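Local coordinates for protein chitinase (Chromobacterium violaceum, PDB 4TXG) that probably hydrolyses glycosidic bonds in chitin, as a family 18 glycoside hydrolase that also carries a predicted chitin-binding module, at residues A498-D502 / I548-T552; T693-D698 / P766-G772. All coordinates share one frame. Numbering follows the deposited sequence.

Contact 1 (A498-D502 / I548-T552); sequences AVGID and INQLT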
ATOM      1  N   ALA A 498      24.133   1.097   7.281  1.00 10.45           N
ATOM      2  CA  ALA A 498      25.034  -0.015   7.565  1.00 10.69           C
ATOM      3  C   ALA A 498      25.570  -0.575   6.252  1.00 10.09           C
ATOM      4  O   ALA A 498      24.919  -0.470   5.209  1.00 10.79           O
ATOM      5  CB  ALA A 498      24.326  -1.093   8.372  1.00  9.59           C
ATOM      6  N   VAL A 499      26.765  -1.150   6.301  1.00 10.60           N
ATOM      7  CA  VAL A 499      27.477  -1.522   5.083  1.00 11.22           C
ATOM      8  C   VAL A 499      28.034  -2.938   5.144  1.00 12.42           C
ATOM      9  O   VAL A 499      28.002  -3.584   6.187  1.00 12.32           O
ATOM     10  CB  VAL A 499      28.656  -0.542   4.796  1.00 11.54           C
ATOM     11  CG1 VAL A 499      28.146   0.890   4.518  1.00 11.54           C
ATOM     12  CG2 VAL A 499      29.663  -0.551   5.948  1.00 12.18           C
ATOM     13  N   GLY A 500      28.531  -3.413   4.006  1.00 11.52           N
ATOM     14  CA  GLY A 500      29.259  -4.674   3.949  1.00 12.86           C
ATOM     15  C   GLY A 500      28.406  -5.875   4.315  1.00 13.10           C
ATOM     16  O   GLY A 500      27.370  -6.116   3.698  1.00 11.61           O
ATOM     17  N   ILE A 501      28.838  -6.619   5.330  1.00 11.84           N
ATOM     18  CA  ILE A 501      28.114  -7.819   5.759  1.00 13.47           C
ATOM     19  C   ILE A 501      26.749  -7.447   6.336  1.00 12.49           C
ATOM     20  O   ILE A 501      25.855  -8.293   6.449  1.00 11.08           O
ATOM     21  CB  ILE A 501      28.929  -8.621   6.802  1.00 15.57           C
ATOM     22  CG1 ILE A 501      28.363 -10.039   6.968  1.00 16.93           C
ATOM     23  CG2 ILE A 501      28.999  -7.865   8.129  1.00 13.79           C
ATOM     24  CD1 ILE A 501      29.239 -10.963   7.809  1.00 19.41           C
ATOM     25  N   ASP A 502      26.579  -6.165   6.672  1.00 12.05           N
ATOM     26  CA  ASP A 502      25.302  -5.651   7.177  1.00 10.13           C
ATOM     27  C   ASP A 502      24.384  -5.099   6.081  1.00 10.27           C
ATOM     28  O   ASP A 502      23.357  -4.487   6.384  1.00 11.81           O
ATOM     29  CB  ASP A 502      25.550  -4.542   8.201  1.00 11.06           C
ATOM     30  CG  ASP A 502      26.302  -5.022   9.414  1.00 17.84           C
ATOM     31  OD1 ASP A 502      26.063  -6.175   9.843  1.00 15.25           O
ATOM     32  OD2 ASP A 502      27.132  -4.242   9.940  1.00 15.06           O
ATOM     33  N   ILE A 548      34.914  -4.758   6.368  1.00 21.64           N
ATOM     34  CA  ILE A 548      33.483  -4.463   6.473  1.00 19.14           C
ATOM     35  C   ILE A 548      32.625  -5.679   6.138  1.00 19.08           C
ATOM     36  O   ILE A 548      31.423  -5.681   6.397  1.00 16.53           O
ATOM     37  CB  ILE A 548      33.058  -3.281   5.566  1.00 22.49           C
ATOM     38  CG1 ILE A 548      33.260  -3.611   4.083  1.00 21.85           C
ATOM     39  CG2 ILE A 548      33.804  -2.011   5.956  1.00 25.63           C
ATOM     40  CD1 ILE A 548      32.578  -2.616   3.140  1.00 22.92           C
ATOM     41  N   ASN A 549      33.245  -6.728   5.595  1.00 18.05           N
ATOM     42  CA  ASN A 549      32.502  -7.927   5.222  1.00 18.34           C
ATOM     43  C   ASN A 549      32.714  -9.089   6.180  1.00 20.17           C
ATOM     44  O   ASN A 549      32.258 -10.207   5.924  1.00 21.15           O
ATOM     45  CB  ASN A 549      32.877  -8.352   3.803  1.00 19.37           C
ATOM     46  CG  ASN A 549      32.548  -7.286   2.781  1.00 19.91           C
ATOM     47  OD1 ASN A 549      31.568  -6.559   2.930  1.00 18.83           O
ATOM     48  ND2 ASN A 549      33.362  -7.186   1.740  1.00 17.68           N
ATOM     49  N   GLN A 550      33.401  -8.824   7.284  1.00 18.55           N
ATOM     50  CA  GLN A 550      33.645  -9.848   8.285  1.00 22.79           C
ATOM     51  C   GLN A 550      32.691  -9.689   9.465  1.00 20.94           C
ATOM     52  O   GLN A 550      32.227  -8.590   9.761  1.00 20.00           O
ATOM     53  CB  GLN A 550      35.098  -9.788   8.756  1.00 28.85           C
ATOM     54  CG  GLN A 550      36.107  -9.971   7.627  1.00 35.48           C
ATOM     55  CD  GLN A 550      37.502  -9.514   8.009  1.00 43.43           C
ATOM     56  OE1 GLN A 550      37.781  -9.247   9.177  1.00 46.22           O
ATOM     57  NE2 GLN A 550      38.383  -9.410   7.021  1.00 45.58           N
ATOM     58  N   LEU A 551      32.397 -10.796  10.134  1.00 21.57           N
ATOM     59  CA  LEU A 551      31.527 -10.752  11.294  1.00 25.45           C
ATOM     60  C   LEU A 551      32.323 -10.336  12.522  1.00 25.20           C
ATOM     61  O   LEU A 551      33.182 -11.076  12.997  1.00 29.52           O
ATOM     62  CB  LEU A 551      30.846 -12.109  11.510  1.00 31.63           C
ATOM     63  CG  LEU A 551      29.389 -12.024  11.981  1.00 34.12           C
ATOM     64  CD1 LEU A 551      28.636 -13.284  11.631  1.00 36.84           C
ATOM     65  CD2 LEU A 551      29.336 -11.777  13.484  1.00 36.17           C
ATOM     66  N   THR A 552      32.044  -9.135  13.022  1.00 21.58           N
ATOM     67  CA  THR A 552      32.684  -8.632  14.235  1.00 24.94           C
ATOM     68  C   THR A 552      31.633  -8.273  15.283  1.00 24.26           C
ATOM     69  O   THR A 552      30.530  -7.838  14.949  1.00 20.72           O
ATOM     70  CB  THR A 552      33.564  -7.403  13.941  1.00 31.69           C
ATOM     71  OG1 THR A 552      32.795  -6.416  13.244  1.00 31.66           O
ATOM     72  CG2 THR A 552      34.750  -7.796  13.078  1.00 35.40           C
TER
HETATM   73  O   HOH W   1      30.236  -3.765   8.163  1.00 14.71           O

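Contact 2 (T693-D698 / P766-G772); sequences TEFQFD and PSHYTVG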
ATOM      1  N   THR A 693     -31.934  20.202   9.701  1.00 11.13           N
ATOM      2  CA  THR A 693     -31.632  18.904   9.089  1.00 10.73           C
ATOM      3  C   THR A 693     -30.217  18.470   9.496  1.00 12.93           C
ATOM      4  O   THR A 693     -29.282  19.268   9.426  1.00 12.31           O
ATOM      5  CB  THR A 693     -31.765  18.960   7.541  1.00 12.34           C
ATOM      6  OG1 THR A 693     -33.135  19.213   7.187  1.00 12.12           O
ATOM      7  CG2 THR A 693     -31.326  17.655   6.910  1.00 10.29           C
ATOM      8  N   GLU A 694     -30.058  17.223   9.944  1.00 10.57           N
ATOM      9  CA  GLU A 694     -28.769  16.782  10.484  1.00 10.35           C
ATOM     10  C   GLU A 694     -28.023  15.852   9.543  1.00 12.92           C
ATOM     11  O   GLU A 694     -28.569  14.856   9.072  1.00 13.95           O
ATOM     12  CB  GLU A 694     -28.955  16.082  11.832  1.00 12.54           C
ATOM     13  CG  GLU A 694     -27.636  15.648  12.463  1.00 14.03           C
ATOM     14  CD  GLU A 694     -27.815  14.995  13.816  1.00 20.25           C
ATOM     15  OE1 GLU A 694     -28.965  14.637  14.151  1.00 21.71           O
ATOM     16  OE2 GLU A 694     -26.807  14.847  14.544  1.00 17.49           O
ATOM     17  N   PHE A 695     -26.766  16.181   9.273  1.00  9.07           N
ATOM     18  CA  PHE A 695     -25.923  15.317   8.468  1.00  8.69           C
ATOM     19  C   PHE A 695     -24.911  14.659   9.388  1.00 10.84           C
ATOM     20  O   PHE A 695     -24.291  15.343  10.198  1.00 13.57           O
ATOM     21  CB  PHE A 695     -25.212  16.108   7.366  1.00  8.56           C
ATOM     22  CG  PHE A 695     -26.137  16.980   6.548  1.00 12.23           C
ATOM     23  CD1 PHE A 695     -27.056  16.413   5.680  1.00 13.56           C
ATOM     24  CD2 PHE A 695     -26.062  18.360   6.634  1.00 13.82           C
ATOM     25  CE1 PHE A 695     -27.909  17.209   4.920  1.00 12.75           C
ATOM     26  CE2 PHE A 695     -26.911  19.169   5.873  1.00 17.25           C
ATOM     27  CZ  PHE A 695     -27.832  18.581   5.013  1.00 12.79           C
ATOM     28  N   GLN A 696     -24.761  13.340   9.285  1.00  9.43           N
ATOM     29  CA  GLN A 696     -23.708  12.648  10.023  1.00  8.14           C
ATOM     30  C   GLN A 696     -22.853  11.823   9.071  1.00  9.93           C
ATOM     31  O   GLN A 696     -23.314  11.418   8.007  1.00 10.26           O
ATOM     32  CB  GLN A 696     -24.285  11.731  11.102  1.00  8.36           C
ATOM     33  CG  GLN A 696     -24.968  12.452  12.247  1.00 12.40           C
ATOM     34  CD  GLN A 696     -25.318  11.514  13.391  1.00 16.10           C
ATOM     35  OE1 GLN A 696     -24.997  10.322  13.360  1.00 19.39           O
ATOM     36  NE2 GLN A 696     -25.969  12.051  14.415  1.00 14.99           N
ATOM     37  N   PHE A 697     -21.606  11.583   9.455  1.00  9.95           N
ATOM     38  CA  PHE A 697     -20.751  10.692   8.683  1.00  7.36           C
ATOM     39  C   PHE A 697     -19.589  10.224   9.550  1.00  7.57           C
ATOM     40  O   PHE A 697     -19.283  10.836  10.577  1.00  9.36           O
ATOM     41  CB  PHE A 697     -20.236  11.365   7.402  1.00 10.18           C
ATOM     42  CG  PHE A 697     -19.706  12.765   7.600  1.00 10.26           C
ATOM     43  CD1 PHE A 697     -18.370  12.980   7.923  1.00 12.84           C
ATOM     44  CD2 PHE A 697     -20.534  13.862   7.436  1.00 12.42           C
ATOM     45  CE1 PHE A 697     -17.873  14.266   8.096  1.00 12.86           C
ATOM     46  CE2 PHE A 697     -20.045  15.150   7.608  1.00 15.24           C
ATOM     47  CZ  PHE A 697     -18.713  15.352   7.941  1.00 14.49           C
ATOM     48  N   ASP A 698     -18.970   9.125   9.135  1.00  8.04           N
ATOM     49  CA  ASP A 698     -17.822   8.562   9.844  1.00  9.90           C
ATOM     50  C   ASP A 698     -16.513   9.145   9.330  1.00  9.57           C
ATOM     51  O   ASP A 698     -16.240   9.129   8.131  1.00 10.14           O
ATOM     52  CB  ASP A 698     -17.786   7.036   9.696  1.00  9.81           C
ATOM     53  CG  ASP A 698     -18.844   6.336  10.520  1.00 12.46           C
ATOM     54  OD1 ASP A 698     -19.297   6.899  11.540  1.00 12.24           O
ATOM     55  OD2 ASP A 698     -19.207   5.202  10.143  1.00 11.68           O
ATOM     56  N   PRO A 766     -14.734  10.967   3.751  1.00 10.45           N
ATOM     57  CA  PRO A 766     -15.410  10.155   4.772  1.00  8.94           C
ATOM     58  C   PRO A 766     -16.396   9.146   4.169  1.00 11.28           C
ATOM     59  O   PRO A 766     -16.469   8.993   2.944  1.00  9.23           O
ATOM     60  CB  PRO A 766     -16.158  11.200   5.618  1.00  9.92           C
ATOM     61  CG  PRO A 766     -15.437  12.493   5.372  1.00 13.02           C
ATOM     62  CD  PRO A 766     -14.982  12.410   3.940  1.00  9.81           C
ATOM     63  N   SER A 767     -17.140   8.456   5.025  1.00 10.74           N
ATOM     64  CA  SER A 767     -18.093   7.457   4.546  1.00 10.19           C
ATOM     65  C   SER A 767     -19.235   7.293   5.534  1.00  9.16           C
ATOM     66  O   SER A 767     -19.211   7.871   6.619  1.00 10.76           O
ATOM     67  CB  SER A 767     -17.401   6.108   4.320  1.00  9.30           C
ATOM     68  OG  SER A 767     -16.884   5.616   5.547  1.00 12.72           O
ATOM     69  N   HIS A 768     -20.234   6.516   5.131  1.00  8.82           N
ATOM     70  CA  HIS A 768     -21.370   6.153   5.988  1.00 10.88           C
ATOM     71  C   HIS A 768     -22.185   7.379   6.383  1.00 10.64           C
ATOM     72  O   HIS A 768     -22.428   7.649   7.567  1.00  9.53           O
ATOM     73  CB  HIS A 768     -20.883   5.394   7.219  1.00 12.27           C
ATOM     74  CG  HIS A 768     -19.977   4.252   6.890  1.00 13.83           C
ATOM     75  ND1 HIS A 768     -18.970   3.827   7.730  1.00 14.01           N
ATOM     76  CD2 HIS A 768     -19.903   3.461   5.788  1.00 14.93           C
ATOM     77  CE1 HIS A 768     -18.330   2.812   7.176  1.00 14.89           C
ATOM     78  NE2 HIS A 768     -18.878   2.572   5.994  1.00 13.54           N
ATOM     79  N   TYR A 769     -22.630   8.101   5.360  1.00  9.51           N
ATOM     80  CA  TYR A 769     -23.416   9.315   5.540  1.00  7.77           C
ATOM     81  C   TYR A 769     -24.861   9.025   5.899  1.00 11.88           C
ATOM     82  O   TYR A 769     -25.466   8.084   5.377  1.00 12.58           O
ATOM     83  CB  TYR A 769     -23.384  10.163   4.260  1.00  7.71           C
ATOM     84  CG  TYR A 769     -22.023  10.719   3.914  1.00 11.52           C
ATOM     85  CD1 TYR A 769     -21.135   9.996   3.123  1.00 11.50           C
ATOM     86  CD2 TYR A 769     -21.641  11.977   4.359  1.00 12.19           C
ATOM     87  CE1 TYR A 769     -19.887  10.510   2.807  1.00 11.77           C
ATOM     88  CE2 TYR A 769     -20.402  12.491   4.055  1.00 14.58           C
ATOM     89  CZ  TYR A 769     -19.532  11.756   3.273  1.00 14.90           C
ATOM     90  OH  TYR A 769     -18.296  12.277   2.962  1.00 16.54           O
ATOM     91  N   THR A 770     -25.424   9.837   6.786  1.00 10.44           N
ATOM     92  CA  THR A 770     -26.875   9.824   6.969  1.00  9.07           C
ATOM     93  C   THR A 770     -27.429  11.233   6.957  1.00 10.03           C
ATOM     94  O   THR A 770     -26.737  12.202   7.296  1.00 10.01           O
ATOM     95  CB  THR A 770     -27.311   9.139   8.285  1.00 10.28           C
ATOM     96  OG1 THR A 770     -26.656   9.751   9.402  1.00 11.58           O
ATOM     97  CG2 THR A 770     -27.000   7.646   8.255  1.00 12.04           C
ATOM     98  N   VAL A 771     -28.693  11.335   6.566  1.00 10.32           N
ATOM     99  CA  VAL A 771     -29.404  12.604   6.583  1.00 10.29           C
ATOM    100  C   VAL A 771     -30.591  12.470   7.526  1.00 14.30           C
ATOM    101  O   VAL A 771     -31.447  11.605   7.330  1.00 13.06           O
ATOM    102  CB  VAL A 771     -29.875  13.009   5.172  1.00  9.44           C
ATOM    103  CG1 VAL A 771     -30.665  14.325   5.227  1.00 10.61           C
ATOM    104  CG2 VAL A 771     -28.673  13.132   4.231  1.00  9.08           C
ATOM    105  N   GLY A 772     -30.623  13.306   8.562  1.00 11.29           N
ATOM    106  CA  GLY A 772     -31.700  13.283   9.530  1.00 11.55           C
ATOM    107  C   GLY A 772     -32.706  14.355   9.172  1.00 16.60           C
ATOM    108  O   GLY A 772     -32.452  15.549   9.338  1.00 15.10           O
TER
HETATM  109  O   HOH W   2     -27.935  12.106  10.267  1.00 14.41           O
HETATM  110  O   HOH W   3     -26.711   8.297  11.833  1.00 24.34           O
HETATM  111  O   HOH W   4     -15.011   7.089   6.850  1.00 23.81           O

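Contact 1 (A498-D502 / I548-T552)
A tight turn in A498-D502 meets the end of a short 3-10 segment in I548-T552, with Ile501 and Asn549 nearest at 4.4 Å between CA atoms. Asp502 N reaches back to Val499 O (3.0 Å), and the torsions of Gly500 (64/-122°) and Ile501 (-66/-16°) make this a type II' beta-turn. The turn presents Ile501 N to Ile548 O, a nearly straight hydrogen bond of 2.9 Å. Gly500 adds a CA-H...O contact to the same oxygen (Gly500 CA to Ile548 O, 3.4 Å); a CB on this residue would strike Ile548 O and Asn549 OD1. Water 1 sits between Val499 O (3.0 Å) and Ile548 O (2.9 Å).

Ile501 is the residue most covered by the other segment (86 Å²): its CD1 lies 4.2 Å from Leu551 CB and its CG2 3.7 Å from Gln550 O, while helix 522-530 contributes Leu528 against both Ile501 and Leu551. Val499 CG2 and Ile548 CB touch loosely at 4.4 Å. Asn549 ND2 donates to Asp543 O, and Asp502 pairs with Lys573 in a salt bridge. These loops flank a four-stranded antiparallel sheet inserted between the last two barrel strands, consistent with the alpha+beta insertion domain of ChiA-like family 18 chitinases.

Contact 2 (T693-D698 / P766-G772)
Strands 694-698 and 767-772 run antiparallel at 166°, their axes 4.7 Å apart. Two pairs have both amides and carbonyls matched: Glu694 N to Gly772 O (3.0 Å) with Gly772 N to Glu694 O (2.6 Å), and Gln696 N to Thr770 O (3.0 Å) with Thr770 N to Gln696 O (2.9 Å). The register then slips by one, so Asp698 N meets Ser767 O (2.8 Å), while the return bond from Ser767 N to Asp698 O is weak at 3.3 Å. At this bulge Glu783 accepts the amides of His768 and Tyr769, and Arg736 of strand 734-740 takes His768 O. His768 ND1 donates to Asp698 OD2 (2.8 Å); Asp698 OD1 forms a salt bridge with Arg736, which also bonds to Gln696 OE1 and Thr770 OG1. Gln696 NE2 donates to Glu694 OE2 (2.9 Å), an oxygen shared with Ser738. Water 2 links Glu694 O (3.1 Å) to Thr770 OG1 (2.8 Å), and water 4 links Asp698 O to Ser767 OG (2.7 Å each).

On the opposite, apolar face, Phe695 CD1 meets Val771 CG2 (3.9 Å) and Phe697 CB covers the Tyr769 ring. Tyr769 stacks on Phe661 of strand 659-664, so this bulged antiparallel pair belongs to a beta-sandwich.

How the contacts relate
Going from the N terminus, the chain builds seven strands of the TIM barrel before entering the insertion that follows strand 457-462. There contact 1 closes a loop of 45 intervening residues, including helix 522-530, and ties it down beside strands 466-468 and 556-560. After the insertion, strand 599-603 completes the barrel and the chain passes into the C-terminal beta domain. Contact 2 closes 67 helix-free residues, bringing strand 694-700 beside strand 767-773 within one six-stranded sheet. The contacts follow in series, neither nested nor crossed. The centres of contact 1 and contact 2 are about 57 Å apart, on opposite sides of the chain's centre, one in the barrel's insertion and the other in the C-terminal beta domain.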